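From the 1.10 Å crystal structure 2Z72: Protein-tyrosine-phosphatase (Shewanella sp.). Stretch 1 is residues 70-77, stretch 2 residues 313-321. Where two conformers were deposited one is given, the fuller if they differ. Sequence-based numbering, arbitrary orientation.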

# COMPACT_ATOMS: atom_id res chain seq x y z
N ILE A 70 -18.25 -4.85 7.76
CA ILE A 70 -17.79 -3.51 7.32
C ILE A 70 -18.68 -3.00 6.20
O ILE A 70 -18.74 -3.57 5.10
N LYS A 71 -19.38 -1.91 6.47
CA LYS A 71 -20.40 -1.42 5.55
C LYS A 71 -19.84 -0.92 4.23
O LYS A 71 -20.46 -1.13 3.19
N LYS A 72 -18.68 -0.23 4.27
CA LYS A 72 -18.20 0.37 3.00
C LYS A 72 -16.70 0.26 2.94
O LYS A 72 -16.02 0.53 3.94
N VAL A 73 -16.24 -0.12 1.79
CA VAL A 73 -14.80 -0.32 1.55
C VAL A 73 -14.47 0.36 0.22
O VAL A 73 -15.23 0.24 -0.74
N VAL A 74 -13.31 0.99 0.15
CA VAL A 74 -12.71 1.43 -1.11
C VAL A 74 -11.35 0.79 -1.25
O VAL A 74 -10.58 0.65 -0.29
N ALA A 75 -11.00 0.38 -2.47
CA ALA A 75 -9.73 -0.26 -2.73
C ALA A 75 -9.05 0.36 -3.93
O ALA A 75 -9.71 0.74 -4.91
N LEU A 76 -7.74 0.41 -3.87
CA LEU A 76 -6.89 0.97 -4.92
C LEU A 76 -5.48 0.49 -4.67
O LEU A 76 -5.17 -0.10 -3.65
N SER A 77 -4.56 0.72 -5.62
CA SER A 77 -3.26 0.08 -5.53
C SER A 77 -2.26 0.69 -6.48
O SER A 77 -2.59 1.42 -7.40
N GLY A 313 -6.17 7.49 -12.44
CA GLY A 313 -6.40 6.25 -11.75
C GLY A 313 -7.86 6.15 -11.40
O GLY A 313 -8.64 7.06 -11.59
N GLU A 314 -8.30 5.06 -10.83
CA GLU A 314 -9.57 4.60 -10.47
C GLU A 314 -9.50 3.81 -9.18
O GLU A 314 -8.45 3.32 -8.74
N LEU A 315 -10.68 3.67 -8.59
CA LEU A 315 -10.83 2.85 -7.37
C LEU A 315 -12.02 1.95 -7.51
O LEU A 315 -12.88 2.07 -8.41
N LEU A 316 -12.13 1.02 -6.56
CA LEU A 316 -13.24 0.12 -6.39
C LEU A 316 -13.96 0.47 -5.09
O LEU A 316 -13.31 0.62 -4.06
N LEU A 317 -15.26 0.57 -5.16
CA LEU A 317 -16.11 0.79 -4.02
C LEU A 317 -16.96 -0.45 -3.81
O LEU A 317 -17.60 -0.92 -4.76
N LEU A 318 -16.96 -0.95 -2.58
CA LEU A 318 -17.81 -2.12 -2.20
C LEU A 318 -18.75 -1.67 -1.12
O LEU A 318 -18.35 -1.35 0.03
N GLU A 319 -20.05 -1.59 -1.43
CA GLU A 319 -21.04 -1.04 -0.55
C GLU A 319 -22.42 -1.52 -0.99
O GLU A 319 -22.60 -1.63 -2.21
N ASN A 320 -23.29 -1.78 -0.06
CA ASN A 320 -24.66 -2.19 -0.40
C ASN A 320 -24.72 -3.35 -1.41
O ASN A 320 -25.61 -3.39 -2.25
N ASN A 321 -23.81 -4.29 -1.26
CA ASN A 321 -23.77 -5.48 -2.09
C ASN A 321 -23.59 -5.20 -3.57
O ASN A 321 -24.06 -5.94 -4.43

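Stretches 1 and 2 pair as antiparallel strands, their N-to-C directions 163° apart, so side chains alternate between two faces: Val73, Ala75, Leu316 and Leu318 lie on one, Lys72, Val74, Leu317 and Glu319 on the other. Together the stretches bury 482 Å².

Glu314 directs its CB away from stretch 1, and its carboxylate is hydrogen-bonded elsewhere in the structure. Leu315, by contrast, points toward the partner strand. With chi1 and chi2 both p, it places CD2 3.7 Å from Val74 CG2 (Val74 chi1 p), while its CB lies 4.2 Å from CB of Leu76, itself a p/t rotamer.

Leu316 (t/p) shares its face with Ala75. The methyl of Ala75 leaves a modest contact, CB to Leu316 CB at 4.4 Å, and the backbones of the pair are joined by two hydrogen bonds: Ala75 N donates to Leu316 O (2.8 Å) and Leu316 N to Ala75 O (2.9 Å). Leu317, also t/p, emerges on the opposite face, yet its end comes nearer to stretch 1, with CD1 3.4 Å from Val73 O.

Leu318 and Val73 each have 60 Å² covered by the other stretch. Leu318 has chi1 m and chi2 at 92°, between wells; its CD1 reaches 4.0 Å from CB of Val73 (chi1 t). Their backbones form the second hydrogen-bonded pair, Leu318 N to Val73 O at 2.8 Å and Val73 N to Leu318 O at 3.0 Å. Water 1 also donates to Leu318 O (2.8 Å).

Glu319 extends with chi1 and chi2 t, bringing OE1 3.6 Å from CD of Lys72. This is contact with the lysine's aliphatic portion; the Lys72 chain (p, then t throughout) leads away at its end. Beyond the strand, water 2 bridges the backbones, accepting from Asn320 N (2.8 Å) and donating to Lys71 O (2.7 Å). Asn321 makes no contact.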

# COMPACT_ATOMS: atom_id res chain seq x y z
CB ILE A 70 -16.30 -3.55 6.94
CG1 ILE A 70 -15.42 -4.13 8.06
CG2 ILE A 70 -15.84 -2.17 6.54
CD1 ILE A 70 -15.58 -3.53 9.43
CB LYS A 71 -21.29 -0.36 6.22
CG LYS A 71 -22.16 -0.98 7.35
CD LYS A 71 -23.04 0.01 8.04
CE LYS A 71 -23.85 -0.60 9.22
NZ LYS A 71 -23.04 -1.50 10.10
CB LYS A 72 -18.79 1.73 2.79
CG LYS A 72 -18.28 2.88 3.38
CD LYS A 72 -18.95 4.22 3.10
CE LYS A 72 -18.21 5.14 4.08
NZ LYS A 72 -18.79 6.48 4.09
CB VAL A 73 -14.46 -1.82 1.47
CG1 VAL A 73 -12.94 -2.04 1.27
CG2 VAL A 73 -14.88 -2.57 2.73
CB VAL A 74 -12.71 2.97 -1.03
CG1 VAL A 74 -11.77 3.52 0.05
CG2 VAL A 74 -12.28 3.53 -2.36
CB ALA A 75 -9.92 -1.76 -2.96
CB LEU A 76 -6.99 2.50 -5.04
CG LEU A 76 -6.40 3.29 -3.84
CD1 LEU A 76 -6.35 4.77 -4.19
CD2 LEU A 76 -7.19 3.15 -2.56
CB SER A 77 -3.44 -1.37 -5.98
OG SER A 77 -2.38 -2.20 -5.54
CB GLU A 314 -10.21 3.71 -11.57
CG GLU A 314 -10.25 4.46 -12.91
CD GLU A 314 -11.12 3.75 -13.95
OE1 GLU A 314 -11.33 4.37 -15.03
OE2 GLU A 314 -11.51 2.58 -13.73
CB LEU A 315 -10.85 3.75 -6.15
CG LEU A 315 -11.88 4.89 -6.09
CD1 LEU A 315 -13.29 4.41 -5.78
CD2 LEU A 315 -11.43 5.89 -5.02
CB LEU A 316 -12.72 -1.33 -6.32
CG LEU A 316 -13.74 -2.40 -5.94
CD1 LEU A 316 -14.79 -2.55 -7.05
CD2 LEU A 316 -13.04 -3.71 -5.68
CB LEU A 317 -16.98 2.00 -4.22
CG LEU A 317 -18.02 2.36 -3.17
CD1 LEU A 317 -17.43 2.64 -1.82
CD2 LEU A 317 -18.84 3.57 -3.72
CB LEU A 318 -16.94 -3.27 -1.68
CG LEU A 318 -15.79 -3.69 -2.61
CD1 LEU A 318 -14.48 -2.99 -2.33
CD2 LEU A 318 -15.52 -5.19 -2.52
CB GLU A 319 -20.99 0.50 -0.63
CG GLU A 319 -21.81 1.24 0.35
CD GLU A 319 -21.61 2.76 0.36
OE1 GLU A 319 -22.01 3.35 1.39
OE2 GLU A 319 -21.07 3.29 -0.66
CB ASN A 320 -25.42 -1.01 -1.00
CG ASN A 320 -25.53 0.19 -0.08
OD1 ASN A 320 -25.81 -0.02 1.10
ND2 ASN A 320 -25.33 1.42 -0.58
CB ASN A 321 -25.06 -6.26 -1.87
CG ASN A 321 -24.71 -7.12 -0.65
OD1 ASN A 321 -25.15 -6.98 0.49
ND2 ASN A 321 -23.82 -8.03 -1.05
O HOH W 1 -18.80 -3.43 1.90
O HOH W 2 -22.94 -1.96 2.68